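Local atomic coordinates of Udp-n-acetylglucosamine pyrophosphorylase (Trypanosoma brucei, PDB entry 4BQH), a protein that probably catalyses the formation of UDP-N-acetylglucosamine and diphosphate from UTP and N-acetylglucosamine 1-phosphate, and is bound by an allosteric inhibitor. Residues 240-245 against 368-373; 260-263 against 269-272; 363-368 against 411-416. All blocks are in the same frame, centred on the assembly; numbering follows the deposited sequence.

Contact 1: 240-245 against 368-373; sequences AVFAAL and SLAAER. With 9VU ((3S)-3-[2-(1,3-benzodioxol-5-yl)-2-oxidanylidene-ethyl]-4-bromanyl-5-methyl-3-oxidanyl-1H-indol-2-one), chain C.
Phe-242 and Ala-371 mark the nearest backbone approach of segments 240-245 and 368-373, with their CA atoms 4.9 Å apart. Phe-242 does most of the work. Its CG lies anti to the carbonyl carbon (chi1 -58°), and this carries the ring along the flank of the second helix toward Ala-370. The methyl of Ala-370 sits over one face of the ring as a CH-pi contact. Ala-370 CB is 3.9 Å from the Phe-242 ring centroid, 30° off the normal. It leans toward one rim, so the nearest ring atom is Phe-242 CE1, 3.4 Å from Ala-370 CB. On the opposite face lies CG2 of Val-241, 3.8 Å above the plane and over its centre. The ring is therefore held between a methyl from the other helix and one from its own. Nearer the backbone, Phe-242 CB packs against Ala-371 CB at 3.9 Å. The small side chains of Ala-370 and Ala-371 are consistent with this close approach. Met-367, Leu-403 and Leu-406 also touch the Phe-242 side chain.

The inhibitor 9VU lies along a neighbouring flank of helix 241-246, beside Ala-240 and Ala-243. Ala-240 CB is 3.3 Å from the dioxole oxygen OAW. Ala-243 CB approaches the ketone oxygen OAP at 3.5 Å. The indolone methyl CAJ lies near backbone carbonyls of both helices, with Ala-371 O at 3.6 Å and Phe-242 O a little farther. The inhibitor is hydrogen-bonded to Gly-48 O and Asp-50 N, outside this contact.

The contact is wholly apolar and buried, held by methyl and ring dispersion. Both helices supply part of the wall of the allosteric pocket, so their spacing probably helps to set its shape. Recognition on this side probably rests on close fit more than on polar bonds.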
loop_
_atom_site.group_PDB
_atom_site.type_symbol
_atom_site.label_atom_id
_atom_site.label_comp_id
_atom_site.label_asym_id
_atom_site.label_seq_id
_atom_site.Cartn_x
_atom_site.Cartn_y
_atom_site.Cartn_z
ATOM N N ALA A 240 2.869 -10.978 -0.478
ATOM C CA ALA A 240 1.801 -11.726 -1.195
ATOM C C ALA A 240 1.408 -11.152 -2.567
ATOM O O ALA A 240 0.756 -11.851 -3.364
ATOM C CB ALA A 240 0.546 -11.871 -0.317
ATOM N N VAL A 241 1.772 -9.893 -2.828
ATOM C CA VAL A 241 1.390 -9.227 -4.079
ATOM C C VAL A 241 1.861 -10.011 -5.286
ATOM O O VAL A 241 1.146 -10.093 -6.279
ATOM C CB VAL A 241 1.866 -7.740 -4.223
ATOM C CG1 VAL A 241 1.183 -6.849 -3.195
ATOM C CG2 VAL A 241 3.381 -7.584 -4.142
ATOM N N PHE A 242 3.067 -10.580 -5.208
ATOM C CA PHE A 242 3.646 -11.187 -6.414
ATOM C C PHE A 242 2.883 -12.419 -6.881
ATOM O O PHE A 242 2.532 -12.533 -8.066
ATOM C CB PHE A 242 5.136 -11.473 -6.212
ATOM C CG PHE A 242 5.919 -10.256 -5.868
ATOM C CD1 PHE A 242 6.129 -9.245 -6.832
ATOM C CD2 PHE A 242 6.443 -10.093 -4.603
ATOM C CE1 PHE A 242 6.835 -8.109 -6.512
ATOM C CE2 PHE A 242 7.165 -8.955 -4.277
ATOM C CZ PHE A 242 7.362 -7.963 -5.237
ATOM N N ALA A 243 2.598 -13.317 -5.944
ATOM C CA ALA A 243 1.778 -14.501 -6.206
ATOM C C ALA A 243 0.365 -14.117 -6.623
ATOM O O ALA A 243 -0.212 -14.717 -7.553
ATOM C CB ALA A 243 1.751 -15.394 -4.964
ATOM N N ALA A 244 -0.190 -13.103 -5.967
ATOM C CA ALA A 244 -1.541 -12.679 -6.272
ATOM C C ALA A 244 -1.662 -12.137 -7.706
ATOM O O ALA A 244 -2.617 -12.475 -8.393
ATOM C CB ALA A 244 -2.045 -11.682 -5.232
ATOM N N LEU A 245 -0.689 -11.334 -8.146
ATOM C CA LEU A 245 -0.672 -10.810 -9.510
ATOM C C LEU A 245 -0.396 -11.914 -10.533
ATOM O O LEU A 245 -0.703 -11.746 -11.697
ATOM C CB LEU A 245 0.375 -9.697 -9.645
ATOM C CG LEU A 245 0.004 -8.366 -8.998
ATOM C CD1 LEU A 245 1.268 -7.512 -8.905
ATOM C CD2 LEU A 245 -1.099 -7.613 -9.760
ATOM N N SER A 368 7.111 -8.456 -12.563
ATOM C CA SER A 368 7.286 -9.729 -13.272
ATOM C C SER A 368 8.503 -10.519 -12.797
ATOM O O SER A 368 8.424 -11.715 -12.524
ATOM C CB SER A 368 7.430 -9.462 -14.775
ATOM O OG SER A 368 6.257 -8.865 -15.290
ATOM N N LEU A 369 9.649 -9.860 -12.729
ATOM C CA LEU A 369 10.883 -10.567 -12.426
ATOM C C LEU A 369 10.860 -11.009 -10.970
ATOM O O LEU A 369 11.341 -12.099 -10.651
ATOM C CB LEU A 369 12.102 -9.653 -12.674
ATOM C CG LEU A 369 13.499 -10.277 -12.467
ATOM C CD1 LEU A 369 14.498 -9.660 -13.439
ATOM C CD2 LEU A 369 14.016 -10.001 -11.069
ATOM N N ALA A 370 10.363 -10.137 -10.093
ATOM C CA ALA A 370 10.327 -10.432 -8.662
ATOM C C ALA A 370 9.444 -11.633 -8.444
ATOM O O ALA A 370 9.785 -12.517 -7.640
ATOM C CB ALA A 370 9.803 -9.241 -7.853
ATOM N N ALA A 371 8.314 -11.681 -9.145
ATOM C CA ALA A 371 7.423 -12.853 -9.004
ATOM C C ALA A 371 8.118 -14.147 -9.420
ATOM O O ALA A 371 8.053 -15.144 -8.685
ATOM C CB ALA A 371 6.118 -12.658 -9.754
ATOM N N GLU A 372 8.829 -14.107 -10.549
ATOM C CA GLU A 372 9.595 -15.274 -11.018
ATOM C C GLU A 372 10.623 -15.693 -9.971
ATOM O O GLU A 372 10.691 -16.872 -9.602
ATOM C CB GLU A 372 10.261 -14.986 -12.368
ATOM C CG GLU A 372 10.502 -16.241 -13.208
ATOM C CD GLU A 372 10.477 -15.962 -14.716
ATOM O OE1 GLU A 372 11.433 -15.338 -15.194
ATOM O OE2 GLU A 372 9.507 -16.379 -15.417
ATOM N N ARG A 373 11.403 -14.737 -9.465
ATOM C CA ARG A 373 12.399 -15.064 -8.430
ATOM C C ARG A 373 11.752 -15.589 -7.166
ATOM O O ARG A 373 12.297 -16.469 -6.498
ATOM C CB ARG A 373 13.248 -13.860 -8.055
ATOM C CG ARG A 373 14.167 -13.363 -9.163
ATOM C CD ARG A 373 15.328 -14.323 -9.523
ATOM N NE ARG A 373 15.997 -13.675 -10.631
ATOM C CZ ARG A 373 15.630 -13.764 -11.908
ATOM N NH1 ARG A 373 14.667 -14.600 -12.302
ATOM N NH2 ARG A 373 16.277 -13.040 -12.806
HETATM O OAN 9VU C . 3.918 -21.140 -3.083
HETATM C CAH 9VU C . 3.891 -20.304 -4.008
HETATM N NAG 9VU C . 3.166 -20.447 -5.120
HETATM C CAC 9VU C . 3.394 -19.378 -5.931
HETATM C CAB 9VU C . 2.893 -19.128 -7.145
HETATM C CAA 9VU C . 3.239 -17.991 -7.892
HETATM C CAF 9VU C . 4.162 -17.102 -7.328
HETATM C CAJ 9VU C . 4.553 -15.926 -8.054
HETATM C CAE 9VU C . 4.664 -17.410 -6.044
HETATM BR BRA 9VU C . 5.862 -16.145 -5.287
HETATM C CAD 9VU C . 4.287 -18.524 -5.357
HETATM C CAI 9VU C . 4.643 -19.099 -4.085
HETATM O OAL 9VU C . 6.017 -19.492 -4.097
HETATM C CAM 9VU C . 4.519 -18.157 -2.857
HETATM C CAO 9VU C . 3.066 -17.766 -2.519
HETATM O OAP 9VU C . 2.152 -18.356 -3.115
HETATM C CAQ 9VU C . 2.853 -16.787 -1.504
HETATM C CAV 9VU C . 3.868 -15.953 -1.032
HETATM C CAU 9VU C . 3.645 -15.044 -0.065
HETATM O OAY 9VU C . 4.520 -14.155 0.490
HETATM C CAX 9VU C . 3.861 -13.745 1.720
HETATM O OAW 9VU C . 2.469 -13.886 1.411
HETATM C CAT 9VU C . 2.435 -14.879 0.469
HETATM C CAS 9VU C . 1.403 -15.633 0.056
HETATM C CAR 9VU C . 1.585 -16.590 -0.942
#

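Contact 2: 260-263 against 269-272; sequences VKES and RKLG
Lys-270 reaches from the last turn of helix 264-270 to the carboxylate of Glu-262, and the two form a salt bridge. From CB the lysine chain runs out through CG, with CG anti to the carbonyl carbon (chi1 -76°) and the rest extended. Lys-270 CD is the first atom to approach the glutamate, at 3.8 Å from Glu-262 OE1. Lys-270 CE comes nearer and lies beside both oxygens, 3.4 Å from Glu-262 OE1 and 3.6 Å from Glu-262 OE2. At the tip, Lys-270 NZ gives its main hydrogen bond to Glu-262 OE2 at 3.0 Å. It meets the syn lone pair of OE2, the one that faces OE1. A second, weak bond runs from Lys-270 NZ to Glu-262 OE1 at 3.3 Å. The ammonium is thus shared unequally by the two oxygens. The two side chains meet at about a right angle, and the glutamate is also extended beyond CG.

The pair lies at the surface and spans the helix that separates its residues. Ser-263 is the N-cap of that helix; its side chain caps a backbone N of the first turn, and its own N is bonded to Gln-266 OE1. At the other end, Gly-272 closes it with a Schellman motif at positive phi. Glu-262 lies on the short, weakly bonded strand 262-263, which pairs antiparallel with 248-249 through backbone bonding to Arg-249.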
loop_
_atom_site.group_PDB
_atom_site.type_symbol
_atom_site.label_atom_id
_atom_site.label_comp_id
_atom_site.label_asym_id
_atom_site.label_seq_id
_atom_site.Cartn_x
_atom_site.Cartn_y
_atom_site.Cartn_z
ATOM N N VAL A 260 -7.204 -18.468 -23.526
ATOM C CA VAL A 260 -6.630 -19.145 -22.357
ATOM C C VAL A 260 -6.393 -18.140 -21.212
ATOM O O VAL A 260 -6.093 -16.971 -21.457
ATOM C CB VAL A 260 -5.324 -19.914 -22.684
ATOM C CG1 VAL A 260 -5.605 -21.053 -23.661
ATOM C CG2 VAL A 260 -4.243 -18.984 -23.225
ATOM N N LYS A 261 -6.529 -18.609 -19.972
ATOM C CA LYS A 261 -6.399 -17.743 -18.797
ATOM C C LYS A 261 -4.998 -17.159 -18.705
ATOM O O LYS A 261 -4.022 -17.870 -18.916
ATOM C CB LYS A 261 -6.685 -18.529 -17.519
ATOM C CG LYS A 261 -8.137 -18.953 -17.350
ATOM C CD LYS A 261 -8.326 -19.641 -16.011
ATOM C CE LYS A 261 -9.754 -19.495 -15.509
ATOM N NZ LYS A 261 -9.976 -20.370 -14.324
ATOM N N GLU A 262 -4.922 -15.864 -18.393
ATOM C CA GLU A 262 -3.661 -15.176 -18.101
ATOM C C GLU A 262 -3.749 -14.481 -16.733
ATOM O O GLU A 262 -4.844 -14.290 -16.182
ATOM C CB GLU A 262 -3.338 -14.126 -19.169
ATOM C CG GLU A 262 -3.208 -14.662 -20.596
ATOM C CD GLU A 262 -3.207 -13.547 -21.629
ATOM O OE1 GLU A 262 -3.513 -12.380 -21.275
ATOM O OE2 GLU A 262 -2.901 -13.838 -22.810
ATOM N N SER A 263 -2.593 -14.080 -16.217
ATOM C CA SER A 263 -2.537 -13.382 -14.924
ATOM C C SER A 263 -2.949 -11.915 -15.016
ATOM O O SER A 263 -2.970 -11.319 -16.100
ATOM C CB SER A 263 -1.129 -13.475 -14.342
ATOM O OG SER A 263 -0.193 -12.826 -15.188
ATOM N N ARG A 269 0.160 -5.722 -18.528
ATOM C CA ARG A 269 1.137 -5.502 -19.599
ATOM C C ARG A 269 0.405 -5.161 -20.904
ATOM O O ARG A 269 0.781 -4.224 -21.603
ATOM C CB ARG A 269 2.011 -6.739 -19.788
ATOM C CG ARG A 269 3.088 -6.568 -20.854
ATOM C CD ARG A 269 3.954 -7.816 -20.952
ATOM N NE ARG A 269 4.597 -8.136 -19.675
ATOM C CZ ARG A 269 4.355 -9.231 -18.953
ATOM N NH1 ARG A 269 3.482 -10.148 -19.371
ATOM N NH2 ARG A 269 5.001 -9.420 -17.813
ATOM N N LYS A 270 -0.650 -5.918 -21.198
ATOM C CA LYS A 270 -1.472 -5.661 -22.400
ATOM C C LYS A 270 -2.147 -4.296 -22.386
ATOM O O LYS A 270 -2.316 -3.689 -23.441
ATOM C CB LYS A 270 -2.515 -6.761 -22.594
ATOM C CG LYS A 270 -1.930 -8.042 -23.152
ATOM C CD LYS A 270 -2.974 -9.150 -23.217
ATOM C CE LYS A 270 -2.370 -10.408 -23.830
ATOM N NZ LYS A 270 -3.398 -11.329 -24.402
ATOM N N LEU A 271 -2.520 -3.806 -21.203
ATOM C CA LEU A 271 -3.070 -2.456 -21.038
ATOM C C LEU A 271 -2.036 -1.338 -21.107
ATOM O O LEU A 271 -2.402 -0.178 -21.083
ATOM C CB LEU A 271 -3.852 -2.329 -19.726
ATOM C CG LEU A 271 -5.190 -3.070 -19.639
ATOM C CD1 LEU A 271 -5.671 -3.126 -18.192
ATOM C CD2 LEU A 271 -6.232 -2.399 -20.534
ATOM N N GLY A 272 -0.759 -1.674 -21.199
ATOM C CA GLY A 272 0.304 -0.659 -21.326
ATOM C C GLY A 272 0.755 -0.047 -20.007
ATOM O O GLY A 272 1.398 1.010 -19.989
#

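Contact 3: 363-368 against 411-416; sequences SLHFMS and DECDHP
Cys-413 fits between His-365 and Phe-366, near the start of helix 364-374. His-365 has CG anti to the backbone N (chi1 -169°), which swings its imidazole off the helix toward the 3-10 segment 411-413. Cys-413 then lies over one face of that ring. Cys-413 SG stands almost on the ring normal, 9° off it and 4.4 Å from the His-365 centroid, while CB sits above the rim. The next residue, Phe-366, takes a similar first torsion, yet its ring meets the same sulfur edge-on. Cys-413 SG is 5.4 Å from the Phe-366 centroid, 82° from the normal. Cys-413 SG comes closer to the backbone, 3.7 Å from Phe-366 CA. Cys-413 O comes obliquely to the imidazole, 3.0 Å from His-365 CE1 and above its plane on the side of the sulfur.

Ser-363 caps the helix, with its OG accepting from Phe-366 N at 2.8 Å. His-303 ties the two segments together, since it bonds Ser-363 OG through ND1 and Asp-414 OD1 through NE2.

One sulfur therefore meets one aromatic face and one aromatic edge, and the contact probably rests mainly on dispersion. The carbonyl lies well off the CE1-H direction, so its approach reads as close packing rather than a directed bond.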
loop_
_atom_site.group_PDB
_atom_site.type_symbol
_atom_site.label_atom_id
_atom_site.label_comp_id
_atom_site.label_asym_id
_atom_site.label_seq_id
_atom_site.Cartn_x
_atom_site.Cartn_y
_atom_site.Cartn_z
ATOM N N SER A 363 8.323 -0.837 -11.317
ATOM C CA SER A 363 8.064 -1.072 -12.736
ATOM C C SER A 363 7.300 -2.389 -12.917
ATOM O O SER A 363 7.398 -3.322 -12.104
ATOM C CB SER A 363 9.374 -1.141 -13.537
ATOM O OG SER A 363 10.111 -2.307 -13.199
ATOM N N LEU A 364 6.575 -2.495 -14.012
ATOM C CA LEU A 364 5.921 -3.761 -14.306
ATOM C C LEU A 364 6.957 -4.861 -14.570
ATOM O O LEU A 364 6.757 -6.008 -14.180
ATOM C CB LEU A 364 4.938 -3.625 -15.481
ATOM C CG LEU A 364 3.900 -4.764 -15.485
ATOM C CD1 LEU A 364 2.910 -4.646 -14.331
ATOM C CD2 LEU A 364 3.125 -4.784 -16.795
ATOM N N HIS A 365 8.079 -4.506 -15.186
ATOM C CA HIS A 365 9.195 -5.447 -15.333
ATOM C C HIS A 365 9.648 -5.983 -13.996
ATOM O O HIS A 365 9.840 -7.205 -13.855
ATOM C CB HIS A 365 10.391 -4.796 -16.034
ATOM C CG HIS A 365 11.471 -5.784 -16.452
ATOM N ND1 HIS A 365 12.577 -5.405 -17.116
ATOM C CD2 HIS A 365 11.553 -7.170 -16.322
ATOM C CE1 HIS A 365 13.352 -6.486 -17.361
ATOM N NE2 HIS A 365 12.737 -7.558 -16.869
ATOM N N PHE A 366 9.828 -5.092 -13.007
ATOM C CA PHE A 366 10.194 -5.576 -11.663
ATOM C C PHE A 366 9.124 -6.501 -11.085
ATOM O O PHE A 366 9.458 -7.532 -10.491
ATOM C CB PHE A 366 10.503 -4.436 -10.669
ATOM C CG PHE A 366 10.828 -4.940 -9.287
ATOM C CD1 PHE A 366 12.072 -5.490 -9.019
ATOM C CD2 PHE A 366 9.861 -4.952 -8.276
ATOM C CE1 PHE A 366 12.354 -6.018 -7.758
ATOM C CE2 PHE A 366 10.171 -5.448 -7.006
ATOM C CZ PHE A 366 11.419 -5.971 -6.755
ATOM N N MET A 367 7.848 -6.122 -11.212
ATOM C CA MET A 367 6.795 -6.985 -10.658
ATOM C C MET A 367 6.879 -8.391 -11.254
ATOM O O MET A 367 6.697 -9.391 -10.549
ATOM C CB MET A 367 5.419 -6.369 -10.868
ATOM C CG MET A 367 5.247 -5.008 -10.187
ATOM S SD MET A 367 5.602 -4.974 -8.424
ATOM C CE MET A 367 4.215 -5.932 -7.784
ATOM N N SER A 368 7.111 -8.456 -12.563
ATOM C CA SER A 368 7.286 -9.729 -13.272
ATOM C C SER A 368 8.503 -10.519 -12.797
ATOM O O SER A 368 8.424 -11.715 -12.524
ATOM C CB SER A 368 7.430 -9.462 -14.775
ATOM O OG SER A 368 6.257 -8.865 -15.290
ATOM N N ASP A 411 18.254 -4.927 -9.684
ATOM C CA ASP A 411 19.113 -4.599 -10.826
ATOM C C ASP A 411 19.168 -5.686 -11.886
ATOM O O ASP A 411 19.702 -5.470 -12.986
ATOM C CB ASP A 411 20.502 -4.180 -10.339
ATOM C CG ASP A 411 20.458 -2.827 -9.641
ATOM O OD1 ASP A 411 19.824 -1.902 -10.183
ATOM O OD2 ASP A 411 21.046 -2.687 -8.559
ATOM N N GLU A 412 18.597 -6.847 -11.574
ATOM C CA GLU A 412 18.486 -7.924 -12.567
ATOM C C GLU A 412 17.520 -7.569 -13.696
ATOM O O GLU A 412 17.478 -8.253 -14.717
ATOM C CB GLU A 412 18.069 -9.222 -11.879
ATOM C CG GLU A 412 19.111 -9.647 -10.861
ATOM C CD GLU A 412 18.770 -10.936 -10.176
ATOM O OE1 GLU A 412 17.790 -11.582 -10.574
ATOM O OE2 GLU A 412 19.497 -11.308 -9.234
ATOM N N CYS A 413 16.773 -6.475 -13.525
ATOM C CA CYS A 413 15.848 -6.017 -14.548
ATOM C C CYS A 413 16.554 -5.336 -15.721
ATOM O O CYS A 413 15.943 -5.141 -16.768
ATOM C CB CYS A 413 14.840 -5.020 -13.954
ATOM S SG CYS A 413 13.755 -5.752 -12.701
ATOM N N ASP A 414 17.794 -4.902 -15.520
ATOM C CA ASP A 414 18.527 -4.204 -16.589
ATOM C C ASP A 414 19.695 -5.052 -17.097
ATOM O O ASP A 414 20.375 -5.703 -16.317
ATOM C CB ASP A 414 19.029 -2.829 -16.125
ATOM C CG ASP A 414 17.894 -1.857 -15.813
ATOM O OD1 ASP A 414 16.921 -1.794 -16.585
ATOM O OD2 ASP A 414 17.995 -1.162 -14.774
ATOM N N HIS A 415 19.913 -5.034 -18.414
ATOM C CA HIS A 415 21.012 -5.778 -19.033
ATOM C C HIS A 415 21.811 -4.869 -19.926
ATOM O O HIS A 415 21.383 -4.584 -21.034
ATOM C CB HIS A 415 20.451 -6.945 -19.832
ATOM C CG HIS A 415 19.451 -7.739 -19.059
ATOM N ND1 HIS A 415 19.817 -8.679 -18.176
ATOM C CD2 HIS A 415 18.072 -7.626 -18.972
ATOM C CE1 HIS A 415 18.720 -9.178 -17.580
ATOM N NE2 HIS A 415 17.654 -8.535 -18.068
ATOM N N PRO A 416 22.974 -4.372 -19.449
ATOM C CA PRO A 416 23.578 -4.571 -18.131
ATOM C C PRO A 416 22.923 -3.672 -17.064
ATOM O O PRO A 416 22.225 -2.704 -17.419
ATOM C CB PRO A 416 25.027 -4.131 -18.357
ATOM C CG PRO A 416 24.891 -3.017 -19.343
ATOM C CD PRO A 416 23.801 -3.476 -20.285
#

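The helix 364-374 joins contacts 1 and 3, whose centres lie 12 Å apart and which share Ser-368. Its first half meets the 411-416 loop, and its second half meets helix 241-246. Along the chain these two contacts alternate. Contact 2 is nested inside the loop closed by contact 1, 14 Å from it. It closes before contact 3 opens, 18 Å away. Arg-373 of contact 1 makes a salt bridge with Glu-412 of contact 3. Arg-269 of contact 2 reaches Ser-368 by a weak bond. Contact 1 touches the inhibitor, while the side chains of Phe-366 and Glu-262 lie about 12 and 14 Å from it, so helix 364-374 connects the pocket wall to the 411-416 loop.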